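Local coordinates for protein putative fimbrium tip subunit Fim1F (Parabacteroides distasonis, PDB 3R4R) that is a putative component of the tip of fimbriae, the cell-surface filaments that mediate cell adhesion and biofilm formation, at residues L142-S148 / V163-S169; T43-V49 / L101-N107; Y174-K180 / E277-V281. The contacts are given in a common frame with arbitrary orientation. Residues are numbered along the deposited sequence.

Interaction 1. Residues L142-S148 / V163-S169; sequences LVKIGKS and VSLIQLS. With EDO (1,2-ethanediol), chain E; EDO (1,2-ethanediol), chain I.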
loop_
_atom_site.group_PDB
_atom_site.type_symbol
_atom_site.label_atom_id
_atom_site.label_comp_id
_atom_site.label_asym_id
_atom_site.label_seq_id
_atom_site.Cartn_x
_atom_site.Cartn_y
_atom_site.Cartn_z
ATOM N N LEU A 142 -7.366 -0.458 2.534
ATOM C CA LEU A 142 -5.999 -0.823 2.136
ATOM C C LEU A 142 -5.027 0.259 2.612
ATOM O O LEU A 142 -5.303 1.447 2.439
ATOM C CB LEU A 142 -5.876 -1.039 0.618
ATOM C CG LEU A 142 -6.614 -2.252 0.019
ATOM C CD1 LEU A 142 -6.646 -2.174 -1.515
ATOM C CD2 LEU A 142 -6.092 -3.587 0.570
ATOM N N VAL A 143 -3.906 -0.141 3.214
ATOM C CA VAL A 143 -2.963 0.794 3.795
ATOM C C VAL A 143 -2.132 1.434 2.673
ATOM O O VAL A 143 -1.629 0.743 1.771
ATOM C CB VAL A 143 -2.055 0.122 4.883
ATOM C CG1 VAL A 143 -0.970 1.068 5.387
ATOM C CG2 VAL A 143 -2.894 -0.390 6.055
ATOM N N LYS A 144 -1.995 2.782 2.767
ATOM C CA LYS A 144 -1.195 3.632 1.879
ATOM C C LYS A 144 -0.218 4.446 2.722
ATOM O O LYS A 144 -0.529 4.772 3.869
ATOM C CB LYS A 144 -2.063 4.549 0.999
ATOM C CG LYS A 144 -3.098 3.854 0.111
ATOM C CD LYS A 144 -4.505 4.254 0.550
ATOM C CE LYS A 144 -5.618 3.698 -0.327
ATOM N NZ LYS A 144 -5.768 2.218 -0.215
ATOM N N ILE A 145 0.981 4.727 2.196
ATOM C CA ILE A 145 1.981 5.493 2.952
ATOM C C ILE A 145 2.679 6.506 1.999
ATOM O O ILE A 145 2.842 6.237 0.821
ATOM C CB ILE A 145 3.032 4.575 3.688
ATOM C CG1 ILE A 145 3.873 3.728 2.685
ATOM C CG2 ILE A 145 2.386 3.675 4.774
ATOM C CD1 ILE A 145 5.061 3.022 3.317
ATOM N N GLY A 146 3.071 7.653 2.536
ATOM C CA GLY A 146 3.758 8.693 1.779
ATOM C C GLY A 146 4.581 9.613 2.653
ATOM O O GLY A 146 4.306 9.730 3.843
ATOM N N LYS A 147 5.591 10.285 2.068
ATOM C CA LYS A 147 6.448 11.242 2.794
ATOM C C LYS A 147 6.823 12.442 1.896
ATOM O O LYS A 147 7.162 12.259 0.725
ATOM C CB LYS A 147 7.727 10.566 3.328
ATOM C CG LYS A 147 8.438 11.367 4.424
ATOM C CD LYS A 147 9.707 10.690 4.989
ATOM C CE LYS A 147 10.970 10.777 4.145
ATOM N NZ LYS A 147 10.854 10.134 2.804
ATOM N N SER A 148 6.765 13.668 2.460
ATOM C CA SER A 148 7.127 14.897 1.743
ATOM C C SER A 148 7.887 15.870 2.653
ATOM O O SER A 148 7.603 15.964 3.844
ATOM C CB SER A 148 5.895 15.588 1.169
ATOM O OG SER A 148 5.246 14.767 0.213
ATOM N N VAL A 163 1.316 15.292 -0.491
ATOM C CA VAL A 163 1.915 14.005 -0.120
ATOM C C VAL A 163 1.396 12.933 -1.099
ATOM O O VAL A 163 0.185 12.658 -1.124
ATOM C CB VAL A 163 1.676 13.586 1.356
ATOM C CG1 VAL A 163 2.234 12.191 1.617
ATOM C CG2 VAL A 163 2.275 14.606 2.333
ATOM N N SER A 164 2.304 12.342 -1.892
ATOM C CA SER A 164 1.935 11.274 -2.815
ATOM C C SER A 164 2.003 9.945 -2.087
ATOM O O SER A 164 3.069 9.532 -1.649
ATOM C CB SER A 164 2.819 11.276 -4.056
ATOM O OG SER A 164 2.615 12.481 -4.774
ATOM N N LEU A 165 0.845 9.309 -1.922
ATOM C CA LEU A 165 0.707 8.034 -1.214
ATOM C C LEU A 165 0.791 6.854 -2.151
ATOM O O LEU A 165 0.210 6.877 -3.241
ATOM C CB LEU A 165 -0.634 7.962 -0.460
ATOM C CG LEU A 165 -0.922 9.039 0.571
ATOM C CD1 LEU A 165 -2.343 8.951 1.019
ATOM C CD2 LEU A 165 0.008 8.965 1.756
ATOM N N ILE A 166 1.506 5.820 -1.731
ATOM C CA ILE A 166 1.574 4.574 -2.499
ATOM C C ILE A 166 0.789 3.527 -1.747
ATOM O O ILE A 166 0.677 3.588 -0.526
ATOM C CB ILE A 166 3.015 4.057 -2.830
ATOM C CG1 ILE A 166 3.787 3.604 -1.536
ATOM C CG2 ILE A 166 3.791 5.058 -3.677
ATOM C CD1 ILE A 166 4.888 2.605 -1.752
ATOM N N GLN A 167 0.338 2.535 -2.474
ATOM C CA GLN A 167 -0.319 1.328 -2.020
ATOM C C GLN A 167 0.751 0.427 -1.395
ATOM O O GLN A 167 1.731 0.113 -2.064
ATOM C CB GLN A 167 -0.983 0.726 -3.273
ATOM C CG GLN A 167 -2.339 0.124 -3.088
ATOM C CD GLN A 167 -3.411 1.081 -2.770
ATOM O OE1 GLN A 167 -3.977 1.023 -1.686
ATOM N NE2 GLN A 167 -3.780 1.910 -3.738
ATOM N N LEU A 168 0.644 0.100 -0.097
ATOM C CA LEU A 168 1.640 -0.711 0.610
ATOM C C LEU A 168 1.509 -2.209 0.227
ATOM O O LEU A 168 2.431 -2.975 0.405
ATOM C CB LEU A 168 1.497 -0.522 2.143
ATOM C CG LEU A 168 2.580 -1.079 3.053
ATOM C CD1 LEU A 168 3.967 -0.547 2.660
ATOM C CD2 LEU A 168 2.271 -0.777 4.461
ATOM N N SER A 169 0.389 -2.591 -0.332
ATOM C CA SER A 169 0.141 -3.939 -0.810
ATOM C C SER A 169 0.254 -4.012 -2.317
ATOM O O SER A 169 0.223 -2.987 -3.002
ATOM C CB SER A 169 -1.248 -4.409 -0.379
ATOM O OG SER A 169 -2.262 -3.617 -0.970
HETATM C C1 EDO E . -1.680 -1.762 -5.926
HETATM O O1 EDO E . -2.532 -2.293 -4.891
HETATM C C2 EDO E . -2.552 -1.078 -6.984
HETATM O O2 EDO E . -1.773 -0.128 -7.732
HETATM C C1 EDO I . 13.591 7.996 2.663
HETATM O O1 EDO I . 12.290 7.782 3.215
HETATM C C2 EDO I . 14.350 9.013 3.513
HETATM O O2 EDO I . 15.646 9.234 2.939
HETATM O O HOH W 1 -2.472 -0.891 -0.185
HETATM O O HOH W 2 5.308 12.452 -1.344
HETATM O O HOH W 3 5.785 9.460 -0.759
#

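Interaction 2. Residues T43-V49 / L101-N107; sequences TIQNCHV and LVVANAN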
loop_
_atom_site.group_PDB
_atom_site.type_symbol
_atom_site.label_atom_id
_atom_site.label_comp_id
_atom_site.label_asym_id
_atom_site.label_seq_id
_atom_site.Cartn_x
_atom_site.Cartn_y
_atom_site.Cartn_z
ATOM N N THR A 43 -9.817 4.672 -1.635
ATOM C CA THR A 43 -10.460 5.207 -0.427
ATOM C C THR A 43 -9.519 5.206 0.752
ATOM O O THR A 43 -8.798 4.235 0.996
ATOM C CB THR A 43 -11.728 4.395 -0.071
ATOM O OG1 THR A 43 -12.634 4.531 -1.145
ATOM C CG2 THR A 43 -12.437 4.881 1.190
ATOM N N ILE A 44 -9.576 6.305 1.502
ATOM C CA ILE A 44 -8.911 6.514 2.767
ATOM C C ILE A 44 -10.026 6.756 3.783
ATOM O O ILE A 44 -10.794 7.712 3.631
ATOM C CB ILE A 44 -7.854 7.635 2.703
ATOM C CG1 ILE A 44 -6.770 7.301 1.685
ATOM C CG2 ILE A 44 -7.248 7.909 4.108
ATOM C CD1 ILE A 44 -5.819 8.433 1.418
ATOM N N GLN A 45 -10.139 5.860 4.790
ATOM C CA GLN A 45 -11.163 5.950 5.823
ATOM C C GLN A 45 -10.600 6.620 7.064
ATOM O O GLN A 45 -11.359 7.187 7.837
ATOM C CB GLN A 45 -11.713 4.564 6.169
ATOM C CG GLN A 45 -12.443 3.881 5.017
ATOM C CD GLN A 45 -13.154 2.626 5.453
ATOM O OE1 GLN A 45 -13.986 2.629 6.362
ATOM N NE2 GLN A 45 -12.930 1.545 4.735
ATOM N N ASN A 46 -9.275 6.587 7.237
ATOM C CA ASN A 46 -8.545 7.148 8.377
ATOM C C ASN A 46 -7.057 7.273 8.050
ATOM O O ASN A 46 -6.576 6.582 7.162
ATOM C CB ASN A 46 -8.747 6.267 9.628
ATOM C CG ASN A 46 -8.198 4.858 9.520
ATOM O OD1 ASN A 46 -6.985 4.630 9.486
ATOM N ND2 ASN A 46 -9.070 3.875 9.573
ATOM N N CYS A 47 -6.331 8.122 8.752
ATOM C CA CYS A 47 -4.891 8.264 8.552
ATOM C C CYS A 47 -4.240 8.824 9.808
ATOM O O CYS A 47 -4.893 9.405 10.671
ATOM C CB CYS A 47 -4.549 9.130 7.332
ATOM S SG CYS A 47 -5.062 10.868 7.452
ATOM N N HIS A 48 -2.923 8.630 9.869
ATOM C CA HIS A 48 -1.993 9.114 10.854
ATOM C C HIS A 48 -1.030 10.042 10.142
ATOM O O HIS A 48 -0.423 9.646 9.151
ATOM C CB HIS A 48 -1.278 7.951 11.590
ATOM C CG HIS A 48 -0.173 8.397 12.502
ATOM N ND1 HIS A 48 -0.421 8.819 13.790
ATOM C CD2 HIS A 48 1.159 8.453 12.275
ATOM C CE1 HIS A 48 0.763 9.130 14.297
ATOM N NE2 HIS A 48 1.733 8.939 13.421
ATOM N N VAL A 49 -0.932 11.290 10.605
ATOM C CA VAL A 49 -0.020 12.264 10.008
ATOM C C VAL A 49 0.996 12.635 11.078
ATOM O O VAL A 49 0.631 12.934 12.213
ATOM C CB VAL A 49 -0.779 13.497 9.424
ATOM C CG1 VAL A 49 0.177 14.592 8.968
ATOM C CG2 VAL A 49 -1.702 13.077 8.283
ATOM N N LEU A 101 5.033 12.629 7.181
ATOM C CA LEU A 101 4.778 11.205 6.883
ATOM C C LEU A 101 3.293 10.874 7.116
ATOM O O LEU A 101 2.749 11.196 8.172
ATOM C CB LEU A 101 5.681 10.267 7.744
ATOM C CG LEU A 101 5.464 8.746 7.547
ATOM C CD1 LEU A 101 6.129 8.259 6.289
ATOM C CD2 LEU A 101 6.012 7.961 8.698
ATOM N N VAL A 102 2.644 10.236 6.138
ATOM C CA VAL A 102 1.225 9.888 6.259
ATOM C C VAL A 102 1.063 8.354 6.179
ATOM O O VAL A 102 1.604 7.730 5.268
ATOM C CB VAL A 102 0.396 10.619 5.156
ATOM C CG1 VAL A 102 -1.087 10.272 5.246
ATOM C CG2 VAL A 102 0.599 12.136 5.210
ATOM N N VAL A 103 0.374 7.754 7.152
ATOM C CA VAL A 103 0.042 6.324 7.131
ATOM C C VAL A 103 -1.484 6.249 7.065
ATOM O O VAL A 103 -2.152 6.661 8.014
ATOM C CB VAL A 103 0.632 5.456 8.269
ATOM C CG1 VAL A 103 0.244 3.977 8.087
ATOM C CG2 VAL A 103 2.143 5.608 8.356
ATOM N N ALA A 104 -2.036 5.796 5.929
ATOM C CA ALA A 104 -3.483 5.743 5.741
ATOM C C ALA A 104 -4.043 4.340 5.993
ATOM O O ALA A 104 -3.415 3.356 5.623
ATOM C CB ALA A 104 -3.836 6.190 4.333
ATOM N N ASN A 105 -5.237 4.282 6.628
ATOM C CA ASN A 105 -6.117 3.128 6.919
ATOM C C ASN A 105 -5.492 2.096 7.852
ATOM O O ASN A 105 -5.872 0.920 7.790
ATOM C CB ASN A 105 -6.530 2.412 5.623
ATOM C CG ASN A 105 -7.394 3.236 4.711
ATOM O OD1 ASN A 105 -8.208 4.058 5.133
ATOM N ND2 ASN A 105 -7.342 2.925 3.464
ATOM N N ALA A 106 -4.656 2.546 8.818
ATOM C CA ALA A 106 -3.988 1.665 9.809
ATOM C C ALA A 106 -4.352 2.054 11.261
ATOM O O ALA A 106 -3.961 1.354 12.193
ATOM C CB ALA A 106 -2.490 1.722 9.615
ATOM N N ASN A 107 -5.140 3.127 11.451
ATOM C CA ASN A 107 -5.580 3.564 12.781
ATOM C C ASN A 107 -6.496 2.543 13.450
ATOM O O ASN A 107 -7.081 1.696 12.787
ATOM C CB ASN A 107 -6.344 4.932 12.728
ATOM C CG ASN A 107 -5.598 6.152 12.256
ATOM O OD1 ASN A 107 -4.405 6.119 11.958
ATOM N ND2 ASN A 107 -6.306 7.276 12.171
HETATM O O HOH W 4 -8.121 1.077 10.338
#

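Interaction 3. Residues Y174-K180 / E277-V281; sequences YTGVYKK and EIEWV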
loop_
_atom_site.group_PDB
_atom_site.type_symbol
_atom_site.label_atom_id
_atom_site.label_comp_id
_atom_site.label_asym_id
_atom_site.label_seq_id
_atom_site.Cartn_x
_atom_site.Cartn_y
_atom_site.Cartn_z
ATOM N N TYR A 174 -6.223 -13.315 -10.583
ATOM C CA TYR A 174 -6.125 -14.566 -11.350
ATOM C C TYR A 174 -7.219 -14.517 -12.412
ATOM O O TYR A 174 -8.391 -14.385 -12.059
ATOM C CB TYR A 174 -6.209 -15.821 -10.456
ATOM C CG TYR A 174 -6.480 -17.107 -11.216
ATOM C CD1 TYR A 174 -5.477 -17.728 -11.954
ATOM C CD2 TYR A 174 -7.719 -17.732 -11.146
ATOM C CE1 TYR A 174 -5.711 -18.925 -12.630
ATOM C CE2 TYR A 174 -7.967 -18.927 -11.823
ATOM C CZ TYR A 174 -6.959 -19.524 -12.560
ATOM O OH TYR A 174 -7.206 -20.693 -13.236
ATOM N N THR A 175 -6.840 -14.547 -13.704
ATOM C CA THR A 175 -7.799 -14.367 -14.799
ATOM C C THR A 175 -8.139 -15.694 -15.531
ATOM O O THR A 175 -8.869 -15.651 -16.520
ATOM C CB THR A 175 -7.266 -13.344 -15.814
ATOM O OG1 THR A 175 -5.987 -13.761 -16.314
ATOM C CG2 THR A 175 -7.171 -11.945 -15.224
ATOM N N GLY A 176 -7.714 -16.843 -14.996
ATOM C CA GLY A 176 -8.065 -18.141 -15.559
ATOM C C GLY A 176 -6.996 -18.816 -16.376
ATOM O O GLY A 176 -5.836 -18.393 -16.367
ATOM N N VAL A 177 -7.412 -19.901 -17.082
ATOM C CA VAL A 177 -6.625 -20.740 -17.981
ATOM C C VAL A 177 -7.281 -20.635 -19.376
ATOM O O VAL A 177 -8.514 -20.729 -19.504
ATOM C CB VAL A 177 -6.486 -22.207 -17.465
ATOM C CG1 VAL A 177 -5.804 -23.111 -18.494
ATOM C CG2 VAL A 177 -5.730 -22.247 -16.142
ATOM N N TYR A 178 -6.435 -20.390 -20.400
ATOM C CA TYR A 178 -6.826 -20.166 -21.785
ATOM C C TYR A 178 -6.166 -21.170 -22.727
ATOM O O TYR A 178 -5.151 -21.767 -22.377
ATOM C CB TYR A 178 -6.445 -18.737 -22.202
ATOM C CG TYR A 178 -7.143 -17.653 -21.415
ATOM C CD1 TYR A 178 -6.701 -17.291 -20.149
ATOM C CD2 TYR A 178 -8.184 -16.922 -21.973
ATOM C CE1 TYR A 178 -7.325 -16.280 -19.428
ATOM C CE2 TYR A 178 -8.816 -15.906 -21.263
ATOM C CZ TYR A 178 -8.377 -15.583 -19.992
ATOM O OH TYR A 178 -8.990 -14.579 -19.288
ATOM N N LYS A 179 -6.753 -21.375 -23.915
ATOM C CA LYS A 179 -6.160 -22.280 -24.895
ATOM C C LYS A 179 -5.060 -21.503 -25.623
ATOM O O LYS A 179 -5.346 -20.464 -26.221
ATOM C CB LYS A 179 -7.216 -22.862 -25.839
ATOM N N LYS A 180 -3.793 -21.960 -25.486
ATOM C CA LYS A 180 -2.559 -21.383 -26.060
ATOM C C LYS A 180 -2.675 -21.098 -27.565
ATOM O O LYS A 180 -2.054 -20.167 -28.060
ATOM C CB LYS A 180 -1.413 -22.389 -25.842
ATOM C CG LYS A 180 0.007 -21.890 -26.049
ATOM C CD LYS A 180 0.928 -23.094 -26.261
ATOM C CE LYS A 180 2.274 -22.960 -25.613
ATOM N NZ LYS A 180 2.145 -23.003 -24.131
ATOM N N GLU A 277 1.118 -29.428 -20.347
ATOM C CA GLU A 277 1.117 -28.724 -19.084
ATOM C C GLU A 277 0.447 -27.346 -19.273
ATOM O O GLU A 277 -0.261 -27.137 -20.267
ATOM C CB GLU A 277 2.571 -28.612 -18.588
ATOM N N ILE A 278 0.646 -26.428 -18.312
ATOM C CA ILE A 278 0.140 -25.054 -18.370
ATOM C C ILE A 278 1.363 -24.101 -18.290
ATOM O O ILE A 278 2.240 -24.260 -17.433
ATOM C CB ILE A 278 -0.946 -24.720 -17.287
ATOM C CG1 ILE A 278 -2.157 -25.682 -17.376
ATOM C CG2 ILE A 278 -1.401 -23.257 -17.401
ATOM C CD1 ILE A 278 -3.257 -25.535 -16.244
ATOM N N GLU A 279 1.404 -23.135 -19.215
ATOM C CA GLU A 279 2.444 -22.119 -19.328
ATOM C C GLU A 279 1.876 -20.827 -18.730
ATOM O O GLU A 279 1.026 -20.179 -19.347
ATOM C CB GLU A 279 2.857 -22.003 -20.812
ATOM C CG GLU A 279 3.998 -21.068 -21.192
ATOM C CD GLU A 279 4.420 -21.188 -22.651
ATOM O OE1 GLU A 279 4.450 -22.327 -23.174
ATOM O OE2 GLU A 279 4.799 -20.154 -23.248
ATOM N N TRP A 280 2.298 -20.503 -17.487
ATOM C CA TRP A 280 1.809 -19.367 -16.718
ATOM C C TRP A 280 2.514 -18.072 -17.110
ATOM O O TRP A 280 3.717 -18.038 -17.370
ATOM C CB TRP A 280 1.972 -19.604 -15.211
ATOM C CG TRP A 280 1.149 -20.761 -14.718
ATOM C CD1 TRP A 280 1.554 -22.058 -14.590
ATOM C CD2 TRP A 280 -0.267 -20.756 -14.451
ATOM N NE1 TRP A 280 0.491 -22.853 -14.211
ATOM C CE2 TRP A 280 -0.636 -22.078 -14.112
ATOM C CE3 TRP A 280 -1.253 -19.756 -14.431
ATOM C CZ2 TRP A 280 -1.943 -22.422 -13.747
ATOM C CZ3 TRP A 280 -2.544 -20.096 -14.063
ATOM C CH2 TRP A 280 -2.883 -21.417 -13.737
ATOM N N VAL A 281 1.725 -16.996 -17.103
ATOM C CA VAL A 281 2.061 -15.627 -17.486
ATOM C C VAL A 281 1.777 -14.658 -16.324
ATOM O O VAL A 281 0.635 -14.540 -15.846
ATOM C CB VAL A 281 1.265 -15.187 -18.759
ATOM C CG1 VAL A 281 1.594 -13.752 -19.151
ATOM C CG2 VAL A 281 1.466 -16.137 -19.940
#

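Interaction 1. Residues L142-S148 / V163-S169
Two water molecules stand between the strands where a direct backbone pair might be expected. Water 3 accepts from Lys147 N (3.0 Å) and donates to Ser164 O (2.9 Å), while water 2 accepts from Ser164 N (3.1 Å) and donates to Lys147 O (2.8 Å). Just before this gap, Gly146 leaves room for the Leu165 and Val163 side chains: Leu165 CD2 lies 3.4 Å from Gly146 N, and a beta carbon on the glycine would clash. Such local opening of an antiparallel beta hairpin, here formed by strands 144-152 and 161-179, need not interrupt the sheet. Direct bonding continues at Ile145 and Ile166, with Ile145 N to Ile166 O at 3.0 Å and Ile166 N to Ile145 O at 2.9 Å, and then from Leu168 N to Val143 O at 3.0 Å. Ile145 CD1 meets Leu168 CD1 at 3.8 Å. On the face opposite Ile145, the Lys144 NZ ammonium donates to Gln167 OE1 (2.6 Å) and Leu142 O (2.8 Å), and to Glu41 O of helix 39-42.

Interaction 2. Residues T43-V49 / L101-N107
Strands 46-49 and 101-104 run antiparallel at 157°, their axes approaching to 4.5 Å, as neighbours within the beta sheet of the N-terminal part. His48 and Val103 form the hydrogen-bonded pair, with His48 N to Val103 O at 2.8 Å and Val103 N to His48 O at 2.9 Å; Cys47 with Ala104 and Val49 with Val102 are non-hydrogen-bonded pairs on either side. At Asn105 the backbone adopts left-handed angles (64°/34°), ending the strand yet keeping Asn105 N bonded to Asn46 O (2.7 Å). Asn105 OD1 accepts from Gln45 N at 2.7 Å, and Asn105 ND2 donates to Thr43 O at 3.2 Å and to Leu142 O, just before strand 144-152. On the face carrying Cys47, Val49, Val102 and Ala104, Val49 CG2 touches Val102 CG2 at 4.0 Å; from the preceding loop, Ile44 CG2 reaches Ala104 CB at 3.8 Å. Asparagines secure the turn beyond the strand: Asn46 OD1 accepts from Asn107 N at 3.1 Å, and Asn107 ND2 reaches Cys47 O at 3.0 Å.

Interaction 3. Residues Y174-K180 / E277-V281
Tyr174 opens the contact by bringing its ring rim against that of Trp280: CE1 of the tyrosine lies 3.7 Å from CZ3 of the tryptophan, near the plane of both rings, so they meet edge to edge and do not stack. The phenol is fixed at its far end by a hydrogen bond from Tyr174 OH to Phe189 O. Gly176 follows in an extended conformation with positive phi (102°/-169°), where a beta carbon would be jammed against the preceding carbonyl oxygen. At Val177 the side chain turns toward segment 277-281 and becomes the apolar centre of the contact. Its CG2 touches Trp280 CH2 at 3.8 Å and Ile278 CD1 at 4.1 Å, a single methyl shared by two side chains. Beyond the end of the strand, Lys180 adds a charged clasp at the exposed margin, its NZ forming a hydrogen-bonded salt bridge with Glu279 OE1 at 2.6 Å.

The example illustrates how strands can touch through their side chains across an intervening neighbour. Even the nearest alpha carbons, those of Val177 and Ile278, are 8.0 Å apart, too far for backbone pairing, and side chains make the contact. Strand 266-273 pairs in parallel with strand 161-179 and antiparallel with strand 278-284, so the two segments flank it in the C-terminal domain, which belongs to the transthyretin clan. Trp280 also rests on Ile269 of that middle strand and meets the ring of Tyr254, from strand 251-257 of the second sheet.

In the fold
From the N terminus, the chain first closes interaction 2, where a loop of 51 residues containing strands 58-65, 73-75 and 78-90 returns to segment 43-49. Interaction 1 is then a short hairpin closure. Interaction 3 brings the chain back after 96 residues, joining the strands that flank strand 266-273 in the C-terminal part. The three loops follow in series, neither nesting nor crossing. Interactions 1 and 2 adjoin, their centres about 9 Å apart, because strands 96-104 and 144-152 are sheet neighbours. Interaction 3 lies remote, its centre about 32 Å from that of interaction 1, yet the long, broken strand 161-179 contributes to both and runs from the middle of the molecule into that part.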